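Side-chain contacts in oxidoreductase (Methanosarcina mazei, PDB 3KA7), which binds flavin-adenine dinucleotide and is probably an oxidoreductase of the flavin-containing amine oxidase family, its true substrate not being established: residues A[66-69]-A[70-74]; A[113-116]-A[117-121]; A[139-142]-A[143-147]; A[197-200]-A[201-205]. One frame throughout, in Å; residues are numbered along the deposited sequence.

Interaction 1: A[66-69]-A[70-74]; sequences ACFL and KEVEA
A Schellman motif closes helix 64-71 here, and L69 and A74 meet across it. Two backbone bonds define it: A74 N gives its hydrogen to L69 O at 2.8 Å (N-H...O angle 150°), and E73 N reaches K70 O at 3.1 Å. E73 makes this possible by taking positive phi (60°), which reverses the chain just after V72 has left helical angles. The reversal carries A74 back over the last turn, where its methyl CB lies 3.8 Å from L69 CD2. Upstream, regular helical bonds persist: K70 N to A66 O, E71 N to C67 O and V72 N to F68 O, the last at 3.0 Å.

One residue before L69, F68 carries its ring with CG anti to the backbone N (chi1 -155°), and V72, four residues on, brings CG1 to 3.8 Å from F68 CE2, at an oblique angle to the ring. V72 CG2 lies against the backbone carbonyls, 3.4 Å from F68 O. In this dinucleotide-binding fold the F68 ring also packs on L14 and R18 of helix 10-21 and on V416 and M417 of helix 408-421, while L69 and A74 turn to helix 195-208, touching L202 and A201 respectively. The extended chain of E71 runs beside the C67 carbonyl, its CG 3.2 Å from C67 O, and E73 OE1 has a long, weak ion pair with K21 NZ.

Interaction 2: A[113-116]-A[117-121]; sequences LSYK and DRMKI
S114 and D117 meet through a capping bond: D117 N donates to S114 OG at 3.1 Å with an N-H...O angle of 161°. The hydroxyl is placed for this by its first torsion, which sets OG between the backbone N and the carbonyl carbon, over the first turn. A water bridges S114 N and D117 OD2, accepting from the first and donating to the second at 2.7 Å. The main chain continues with R118 N to S114 O, M119 N to Y115 O and K120 N to K116 O.

Aromatic contacts form a second group. Selenomethionine M119 lays CG over one face of the Y115 ring, 3.9 Å from its centroid and 29° off the normal, a CH-pi contact; its SE follows obliquely at 4.5 Å from the same centroid, a Met-aromatic pair. R118 comes instead to the ring edge, NH2 lying 3.5 Å from Y115 CD1, with the guanidinium plane almost perpendicular (89°) to the ring. The bend of its chain at chi3 also brings NH1 to 2.7 Å from L113 O.

On the inner side the packing is aliphatic: L113 CD1 touches I121 CG1 at 3.7 Å, both residues resting on L151 of helix 149-163. Serine before the first helical residue, its oxygen accepting the amide three positions on, is the classic N-cap, and it begins helix 115-127.

Interaction 3: A[139-142]-A[143-147]; sequences QAWI and KSQVS
W141 spreads its indole beneath Q145, whose CG sits over one face of the six-membered ring, 3.8 Å from the centroid and 22° off the normal. This CH-pi contact is displaced toward the rim, nearest to CE2 and CZ2. The amide of Q145 is nearly parallel to the indole, the two planes being 11° apart. In the glutamine CG is anti to the carbonyl carbon and lies above the ring, and a bend at chi2 (-54°) then turns the amide.

S144 links these two residues. Its OG donates to W141 O at 2.6 Å, lying in the carbonyl plane on a lone pair, and accepts from Q145 NE2 at 3.1 Å along a straight bond lying close to the amide plane. The serine hydroxyl is thus used both as donor and as acceptor, and the second bond holds the amide against rotation.

Around I142 the backbone bonding is mixed: I142 O accepts from two amides, Q145 N (i+3) at 2.8 Å from above the carbonyl plane and V146 N (i+4) at 2.9 Å nearly in line with the C=O. On another flank, Q139 and K143 run side by side in the same direction, K143 CE lying 3.7 Å from Q139 CG.

Helix 138-145 packs against several others. I142 presses on L151, I152 and A155 of helix 149-163, whereas W141 and Q145 touch L124 of helix 115-127, and the indole makes an edge-to-face contact with F176 of helix 172-185.

Interaction 4: A[197-200]-A[201-205]; sequences GIID and ALETV
Four successive i to i+4 bonds, from A201 N to G197 O through T204 N to D200 O at 3.0 to 3.1 Å, show that 197-205 is regular alpha-helix. This part of helix 195-208 packs beside helix 10-21, at whose start lies a glycine-rich sequence consistent with a Rossmann-type FAD-binding fold. I198 and L202 lie alongside each other and point the same way, I198 CG2 coming to 4.1 Å from L202 CD1. L202 continues onto L10, L14 and A17 of helix 10-21; I199 touches L13 there, its side chain about 7 Å from the bound FAD.

On the polar flank, E203 extends beyond CG and passes obliquely by I199, with CD 4.1 Å from I199 CG2. Its carboxylate ends nearly parallel to that of D200, the planes 7° apart. Two like charges so near would be expected to repel, but each has other partners: D200 OD1 forms a salt bridge with K196 NZ, and E203 OE2 is hydrogen-bonded to T35 OG1. Between the facing oxygens, D200 OD1 and E203 OE1 at 3.4 Å, a single water donates one hydrogen to each, 2.6 Å from D200 OD1 and 2.6 Å from E203 OE1.

Overall arrangement
The four contacts form two pairs, all partly buried. Interactions 1 and 4, about 19 and 18 Å from the chain's centre (centre to centre), lie nearer the FAD and touch: L69 CD2 meets L202 CD2 at 3.7 Å, and V205 packs against V72 to A74, just past helix 64-71. Interactions 2 and 3 lie further out, at about 32 and 26 Å, joined by a probable hydrogen bond from K120 NZ to Q145 O (2.8 Å) and by packing of V146 on D117. Interaction 4 packs inward through aliphatic side chains, interaction 1 also through the F68 ring; the second pair depends more on aromatic faces and the hydroxyls of S114 and S144.

Interaction 1: A[66-69]-A[70-74]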
loop_
_atom_site.group_PDB
_atom_site.type_symbol
_atom_site.label_atom_id
_atom_site.label_comp_id
_atom_site.label_asym_id
_atom_site.label_seq_id
_atom_site.Cartn_x
_atom_site.Cartn_y
_atom_site.Cartn_z
ATOM N N ALA A 66 -13.134 -1.803 0.233
ATOM C CA ALA A 66 -14.418 -1.427 0.810
ATOM C C ALA A 66 -15.480 -2.410 0.364
ATOM O O ALA A 66 -16.352 -2.804 1.151
ATOM C CB ALA A 66 -14.804 0.002 0.415
ATOM N N CYS A 67 -15.408 -2.823 -0.897
ATOM C CA CYS A 67 -16.367 -3.791 -1.421
ATOM C C CYS A 67 -16.233 -5.156 -0.747
ATOM O O CYS A 67 -17.232 -5.780 -0.374
ATOM C CB CYS A 67 -16.195 -3.933 -2.926
ATOM S SG CYS A 67 -16.634 -2.423 -3.791
ATOM N N PHE A 68 -14.996 -5.624 -0.595
ATOM C CA PHE A 68 -14.741 -6.880 0.128
ATOM C C PHE A 68 -15.363 -6.846 1.526
ATOM O O PHE A 68 -16.017 -7.807 1.961
ATOM C CB PHE A 68 -13.229 -7.110 0.248
ATOM C CG PHE A 68 -12.836 -8.566 0.408
ATOM C CD1 PHE A 68 -12.169 -9.237 -0.615
ATOM C CD2 PHE A 68 -13.110 -9.253 1.588
ATOM C CE1 PHE A 68 -11.781 -10.572 -0.462
ATOM C CE2 PHE A 68 -12.732 -10.586 1.740
ATOM C CZ PHE A 68 -12.068 -11.247 0.706
ATOM N N LEU A 69 -15.146 -5.736 2.229
ATOM C CA LEU A 69 -15.679 -5.575 3.573
ATOM C C LEU A 69 -17.209 -5.691 3.597
ATOM O O LEU A 69 -17.767 -6.343 4.479
ATOM C CB LEU A 69 -15.229 -4.243 4.168
ATOM C CG LEU A 69 -13.721 -4.153 4.476
ATOM C CD1 LEU A 69 -13.296 -2.749 4.937
ATOM C CD2 LEU A 69 -13.355 -5.174 5.526
ATOM N N LYS A 70 -17.887 -5.055 2.646
ATOM C CA LYS A 70 -19.343 -5.232 2.548
ATOM C C LYS A 70 -19.734 -6.677 2.203
ATOM O O LYS A 70 -20.735 -7.199 2.711
ATOM C CB LYS A 70 -19.941 -4.264 1.522
ATOM C CG LYS A 70 -19.860 -2.804 1.924
ATOM C CD LYS A 70 -20.643 -1.930 0.933
ATOM C CE LYS A 70 -20.652 -0.467 1.359
ATOM N NZ LYS A 70 -21.297 0.390 0.311
ATOM N N GLU A 71 -18.957 -7.328 1.343
ATOM C CA GLU A 71 -19.255 -8.710 0.958
ATOM C C GLU A 71 -19.199 -9.705 2.116
ATOM O O GLU A 71 -19.951 -10.695 2.136
ATOM C CB GLU A 71 -18.334 -9.157 -0.167
ATOM C CG GLU A 71 -18.641 -8.446 -1.484
ATOM C CD GLU A 71 -17.703 -8.839 -2.610
ATOM O OE1 GLU A 71 -16.537 -9.212 -2.340
ATOM O OE2 GLU A 71 -18.131 -8.762 -3.779
ATOM N N VAL A 72 -18.297 -9.461 3.066
ATOM C CA VAL A 72 -18.176 -10.330 4.241
ATOM C C VAL A 72 -18.943 -9.754 5.429
ATOM O O VAL A 72 -18.849 -10.250 6.555
ATOM C CB VAL A 72 -16.702 -10.625 4.615
ATOM C CG1 VAL A 72 -16.001 -11.376 3.470
ATOM C CG2 VAL A 72 -15.963 -9.342 4.980
ATOM N N GLU A 73 -19.706 -8.700 5.161
ATOM C CA GLU A 73 -20.530 -8.064 6.187
ATOM C C GLU A 73 -19.722 -7.527 7.351
ATOM O O GLU A 73 -20.172 -7.564 8.504
ATOM C CB GLU A 73 -21.594 -9.033 6.702
ATOM C CG GLU A 73 -22.677 -9.329 5.689
ATOM C CD GLU A 73 -23.754 -10.227 6.254
ATOM O OE1 GLU A 73 -23.525 -11.454 6.337
ATOM O OE2 GLU A 73 -24.832 -9.703 6.618
ATOM N N ALA A 74 -18.523 -7.028 7.064
ATOM C CA ALA A 74 -17.746 -6.363 8.090
ATOM C C ALA A 74 -18.324 -4.968 8.249
ATOM O O ALA A 74 -18.837 -4.383 7.290
ATOM C CB ALA A 74 -16.273 -6.305 7.706
#

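Interaction 2: A[113-116]-A[117-121]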
loop_
_atom_site.group_PDB
_atom_site.type_symbol
_atom_site.label_atom_id
_atom_site.label_comp_id
_atom_site.label_asym_id
_atom_site.label_seq_id
_atom_site.Cartn_x
_atom_site.Cartn_y
_atom_site.Cartn_z
ATOM N N LEU A 113 0.270 24.105 -16.961
ATOM C CA LEU A 113 0.885 23.951 -18.277
ATOM C C LEU A 113 0.491 25.108 -19.195
ATOM O O LEU A 113 -0.478 25.810 -18.926
ATOM C CB LEU A 113 0.403 22.645 -18.908
ATOM C CG LEU A 113 0.792 21.322 -18.241
ATOM C CD1 LEU A 113 -0.013 20.173 -18.862
ATOM C CD2 LEU A 113 2.260 21.076 -18.414
ATOM N N SER A 114 1.241 25.285 -20.280
ATOM C CA SER A 114 0.838 26.194 -21.359
ATOM C C SER A 114 -0.533 25.790 -21.906
ATOM O O SER A 114 -0.978 24.655 -21.711
ATOM C CB SER A 114 1.857 26.127 -22.482
ATOM O OG SER A 114 1.802 24.851 -23.097
ATOM N N TYR A 115 -1.208 26.704 -22.596
ATOM C CA TYR A 115 -2.504 26.373 -23.179
ATOM C C TYR A 115 -2.385 25.170 -24.112
ATOM O O TYR A 115 -3.197 24.246 -24.062
ATOM C CB TYR A 115 -3.054 27.558 -23.970
ATOM C CG TYR A 115 -4.479 27.351 -24.390
ATOM C CD1 TYR A 115 -5.514 27.609 -23.507
ATOM C CD2 TYR A 115 -4.793 26.894 -25.665
ATOM C CE1 TYR A 115 -6.824 27.436 -23.876
ATOM C CE2 TYR A 115 -6.114 26.706 -26.041
ATOM C CZ TYR A 115 -7.116 26.977 -25.136
ATOM O OH TYR A 115 -8.440 26.810 -25.482
ATOM N N LYS A 116 -1.374 25.198 -24.973
ATOM C CA LYS A 116 -1.096 24.096 -25.903
ATOM C C LYS A 116 -1.009 22.756 -25.160
ATOM O O LYS A 116 -1.681 21.783 -25.513
ATOM C CB LYS A 116 0.234 24.349 -26.619
ATOM C CG LYS A 116 0.553 23.333 -27.703
ATOM C CD LYS A 116 1.895 23.600 -28.378
ATOM C CE LYS A 116 3.056 23.101 -27.525
ATOM N NZ LYS A 116 4.317 22.906 -28.323
ATOM N N ASP A 117 -0.197 22.723 -24.112
ATOM C CA ASP A 117 0.012 21.484 -23.351
ATOM C C ASP A 117 -1.229 21.064 -22.580
ATOM O O ASP A 117 -1.534 19.879 -22.480
ATOM C CB ASP A 117 1.203 21.630 -22.413
ATOM C CG ASP A 117 2.522 21.591 -23.146
ATOM O OD1 ASP A 117 2.529 21.241 -24.349
ATOM O OD2 ASP A 117 3.555 21.914 -22.524
ATOM N N ARG A 118 -1.946 22.040 -22.041
ATOM C CA ARG A 118 -3.194 21.773 -21.337
ATOM C C ARG A 118 -4.216 21.117 -22.256
ATOM O O ARG A 118 -4.882 20.165 -21.871
ATOM C CB ARG A 118 -3.766 23.072 -20.767
ATOM C CG ARG A 118 -5.049 22.872 -20.001
ATOM C CD ARG A 118 -5.198 23.926 -18.921
ATOM N NE ARG A 118 -5.402 25.268 -19.460
ATOM C CZ ARG A 118 -4.432 26.155 -19.658
ATOM N NH1 ARG A 118 -3.175 25.837 -19.381
ATOM N NH2 ARG A 118 -4.723 27.365 -20.137
HETATM N N MSE A 119 -4.356 21.646 -23.472
HETATM C CA MSE A 119 -5.311 21.086 -24.410
HETATM C C MSE A 119 -4.873 19.689 -24.848
HETATM O O MSE A 119 -5.707 18.819 -25.062
HETATM C CB MSE A 119 -5.508 22.006 -25.630
HETATM C CG MSE A 119 -6.234 23.325 -25.333
HETATM SE SE MSE A 119 -7.888 23.147 -24.320
HETATM C CE MSE A 119 -7.177 23.418 -22.542
ATOM N N LYS A 120 -3.569 19.467 -24.986
ATOM C CA LYS A 120 -3.108 18.127 -25.337
ATOM C C LYS A 120 -3.515 17.157 -24.226
ATOM O O LYS A 120 -4.060 16.084 -24.495
ATOM C CB LYS A 120 -1.597 18.093 -25.598
ATOM C CG LYS A 120 -1.110 16.783 -26.252
ATOM C CD LYS A 120 0.314 16.891 -26.758
ATOM C CE LYS A 120 0.774 15.569 -27.351
ATOM N NZ LYS A 120 2.149 15.686 -27.921
ATOM N N ILE A 121 -3.284 17.549 -22.980
ATOM C CA ILE A 121 -3.648 16.677 -21.860
ATOM C C ILE A 121 -5.158 16.426 -21.830
ATOM O O ILE A 121 -5.600 15.302 -21.592
ATOM C CB ILE A 121 -3.152 17.247 -20.505
ATOM C CG1 ILE A 121 -1.615 17.196 -20.408
ATOM C CG2 ILE A 121 -3.820 16.532 -19.340
ATOM C CD1 ILE A 121 -0.960 15.813 -20.579
HETATM O O HOH W 1 3.621 23.705 -20.538
#

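Interaction 3: A[139-142]-A[143-147]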
loop_
_atom_site.group_PDB
_atom_site.type_symbol
_atom_site.label_atom_id
_atom_site.label_comp_id
_atom_site.label_asym_id
_atom_site.label_seq_id
_atom_site.Cartn_x
_atom_site.Cartn_y
_atom_site.Cartn_z
ATOM N N GLN A 139 7.442 7.783 -17.053
ATOM C CA GLN A 139 8.258 8.970 -17.313
ATOM C C GLN A 139 8.557 9.084 -18.800
ATOM O O GLN A 139 8.457 10.168 -19.389
ATOM C CB GLN A 139 9.568 8.897 -16.539
ATOM C CG GLN A 139 10.500 10.069 -16.833
ATOM C CD GLN A 139 11.713 10.090 -15.920
ATOM O OE1 GLN A 139 11.586 10.242 -14.710
ATOM N NE2 GLN A 139 12.895 9.938 -16.502
ATOM N N ALA A 140 8.926 7.958 -19.406
ATOM C CA ALA A 140 9.266 7.946 -20.819
ATOM C C ALA A 140 8.056 8.362 -21.641
ATOM O O ALA A 140 8.190 9.148 -22.577
ATOM C CB ALA A 140 9.755 6.579 -21.250
ATOM N N TRP A 141 6.881 7.827 -21.309
ATOM C CA TRP A 141 5.658 8.206 -22.033
ATOM C C TRP A 141 5.321 9.701 -21.883
ATOM O O TRP A 141 5.056 10.391 -22.869
ATOM C CB TRP A 141 4.458 7.321 -21.638
ATOM C CG TRP A 141 3.235 7.713 -22.367
ATOM C CD1 TRP A 141 2.868 7.334 -23.632
ATOM C CD2 TRP A 141 2.211 8.597 -21.902
ATOM N NE1 TRP A 141 1.675 7.930 -23.976
ATOM C CE2 TRP A 141 1.256 8.714 -22.935
ATOM C CE3 TRP A 141 2.003 9.293 -20.709
ATOM C CZ2 TRP A 141 0.114 9.501 -22.811
ATOM C CZ3 TRP A 141 0.862 10.086 -20.591
ATOM C CH2 TRP A 141 -0.066 10.174 -21.636
ATOM N N ILE A 142 5.347 10.215 -20.656
ATOM C CA ILE A 142 5.049 11.617 -20.450
ATOM C C ILE A 142 5.958 12.467 -21.334
ATOM O O ILE A 142 5.485 13.361 -22.038
ATOM C CB ILE A 142 5.258 12.038 -18.983
ATOM C CG1 ILE A 142 4.184 11.389 -18.102
ATOM C CG2 ILE A 142 5.193 13.564 -18.869
ATOM C CD1 ILE A 142 4.443 11.546 -16.598
ATOM N N LYS A 143 7.247 12.156 -21.311
ATOM C CA LYS A 143 8.251 12.924 -22.057
ATOM C C LYS A 143 7.982 12.912 -23.563
ATOM O O LYS A 143 8.307 13.873 -24.277
ATOM C CB LYS A 143 9.660 12.400 -21.758
ATOM C CG LYS A 143 10.181 12.779 -20.375
ATOM C CD LYS A 143 11.641 12.412 -20.210
ATOM C CE LYS A 143 12.140 12.787 -18.823
ATOM N NZ LYS A 143 13.625 12.660 -18.728
ATOM N N SER A 144 7.383 11.829 -24.042
ATOM C CA SER A 144 7.049 11.715 -25.462
ATOM C C SER A 144 5.860 12.619 -25.815
ATOM O O SER A 144 5.630 12.928 -26.990
ATOM C CB SER A 144 6.758 10.254 -25.833
ATOM O OG SER A 144 5.478 9.840 -25.355
ATOM N N GLN A 145 5.116 13.053 -24.794
ATOM C CA GLN A 145 3.881 13.826 -24.993
ATOM C C GLN A 145 4.030 15.333 -24.742
ATOM O O GLN A 145 3.515 16.158 -25.511
ATOM C CB GLN A 145 2.766 13.286 -24.092
ATOM C CG GLN A 145 2.383 11.847 -24.412
ATOM C CD GLN A 145 2.033 11.696 -25.864
ATOM O OE1 GLN A 145 1.089 12.316 -26.349
ATOM N NE2 GLN A 145 2.800 10.880 -26.580
ATOM N N VAL A 146 4.703 15.676 -23.647
ATOM C CA VAL A 146 4.855 17.058 -23.191
ATOM C C VAL A 146 6.268 17.252 -22.616
ATOM O O VAL A 146 6.735 16.419 -21.831
ATOM C CB VAL A 146 3.814 17.392 -22.086
ATOM C CG1 VAL A 146 4.050 18.795 -21.536
ATOM C CG2 VAL A 146 2.387 17.236 -22.623
ATOM N N SER A 147 6.945 18.335 -23.005
ATOM C CA SER A 147 8.330 18.576 -22.563
ATOM C C SER A 147 8.433 19.277 -21.196
ATOM O O SER A 147 9.452 19.173 -20.516
ATOM C CB SER A 147 9.127 19.353 -23.622
ATOM O OG SER A 147 8.774 20.735 -23.637
#

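Interaction 4: A[197-200]-A[201-205]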
loop_
_atom_site.group_PDB
_atom_site.type_symbol
_atom_site.label_atom_id
_atom_site.label_comp_id
_atom_site.label_asym_id
_atom_site.label_seq_id
_atom_site.Cartn_x
_atom_site.Cartn_y
_atom_site.Cartn_z
ATOM N N GLY A 197 -9.307 -0.078 12.689
ATOM C CA GLY A 197 -10.761 -0.166 12.535
ATOM C C GLY A 197 -11.135 -1.284 11.583
ATOM O O GLY A 197 -12.098 -2.031 11.815
ATOM N N ILE A 198 -10.367 -1.405 10.501
ATOM C CA ILE A 198 -10.614 -2.426 9.497
ATOM C C ILE A 198 -10.222 -3.807 10.024
ATOM O O ILE A 198 -10.955 -4.789 9.838
ATOM C CB ILE A 198 -9.867 -2.085 8.176
ATOM C CG1 ILE A 198 -10.523 -0.856 7.522
ATOM C CG2 ILE A 198 -9.849 -3.285 7.217
ATOM C CD1 ILE A 198 -9.708 -0.231 6.414
ATOM N N ILE A 199 -9.068 -3.870 10.686
ATOM C CA ILE A 199 -8.573 -5.101 11.297
ATOM C C ILE A 199 -9.595 -5.635 12.304
ATOM O O ILE A 199 -9.969 -6.808 12.255
ATOM C CB ILE A 199 -7.192 -4.877 11.981
ATOM C CG1 ILE A 199 -6.168 -4.364 10.955
ATOM C CG2 ILE A 199 -6.662 -6.187 12.602
ATOM C CD1 ILE A 199 -5.976 -5.312 9.786
ATOM N N ASP A 200 -10.062 -4.765 13.198
ATOM C CA ASP A 200 -11.048 -5.167 14.209
ATOM C C ASP A 200 -12.335 -5.703 13.561
ATOM O O ASP A 200 -12.894 -6.724 13.992
ATOM C CB ASP A 200 -11.399 -3.974 15.098
ATOM C CG ASP A 200 -10.324 -3.656 16.118
ATOM O OD1 ASP A 200 -9.358 -4.429 16.244
ATOM O OD2 ASP A 200 -10.464 -2.626 16.814
ATOM N N ALA A 201 -12.813 -5.009 12.536
ATOM C CA ALA A 201 -14.030 -5.418 11.834
ATOM C C ALA A 201 -13.898 -6.812 11.225
ATOM O O ALA A 201 -14.826 -7.620 11.298
ATOM C CB ALA A 201 -14.420 -4.390 10.755
ATOM N N LEU A 202 -12.744 -7.098 10.621
ATOM C CA LEU A 202 -12.511 -8.416 10.055
ATOM C C LEU A 202 -12.405 -9.498 11.129
ATOM O O LEU A 202 -12.871 -10.618 10.935
ATOM C CB LEU A 202 -11.234 -8.408 9.216
ATOM C CG LEU A 202 -11.378 -7.652 7.899
ATOM C CD1 LEU A 202 -9.990 -7.374 7.291
ATOM C CD2 LEU A 202 -12.258 -8.445 6.913
ATOM N N GLU A 203 -11.766 -9.169 12.249
ATOM C CA GLU A 203 -11.656 -10.133 13.342
ATOM C C GLU A 203 -13.040 -10.498 13.865
ATOM O O GLU A 203 -13.302 -11.648 14.199
ATOM C CB GLU A 203 -10.794 -9.584 14.469
ATOM C CG GLU A 203 -9.311 -9.518 14.118
ATOM C CD GLU A 203 -8.492 -8.810 15.185
ATOM O OE1 GLU A 203 -8.970 -7.801 15.764
ATOM O OE2 GLU A 203 -7.361 -9.251 15.443
ATOM N N THR A 204 -13.920 -9.512 13.931
ATOM C CA THR A 204 -15.309 -9.767 14.345
ATOM C C THR A 204 -16.028 -10.766 13.434
ATOM O O THR A 204 -16.707 -11.682 13.911
ATOM C CB THR A 204 -16.099 -8.448 14.446
ATOM O OG1 THR A 204 -15.524 -7.644 15.483
ATOM C CG2 THR A 204 -17.561 -8.718 14.786
ATOM N N VAL A 205 -15.875 -10.599 12.124
ATOM C CA VAL A 205 -16.500 -11.486 11.139
ATOM C C VAL A 205 -15.922 -12.893 11.229
ATOM O O VAL A 205 -16.647 -13.891 11.158
ATOM C CB VAL A 205 -16.298 -10.934 9.705
ATOM C CG1 VAL A 205 -16.762 -11.947 8.655
ATOM C CG2 VAL A 205 -17.025 -9.612 9.552
HETATM O O HOH W 2 -7.170 -5.893 16.011
#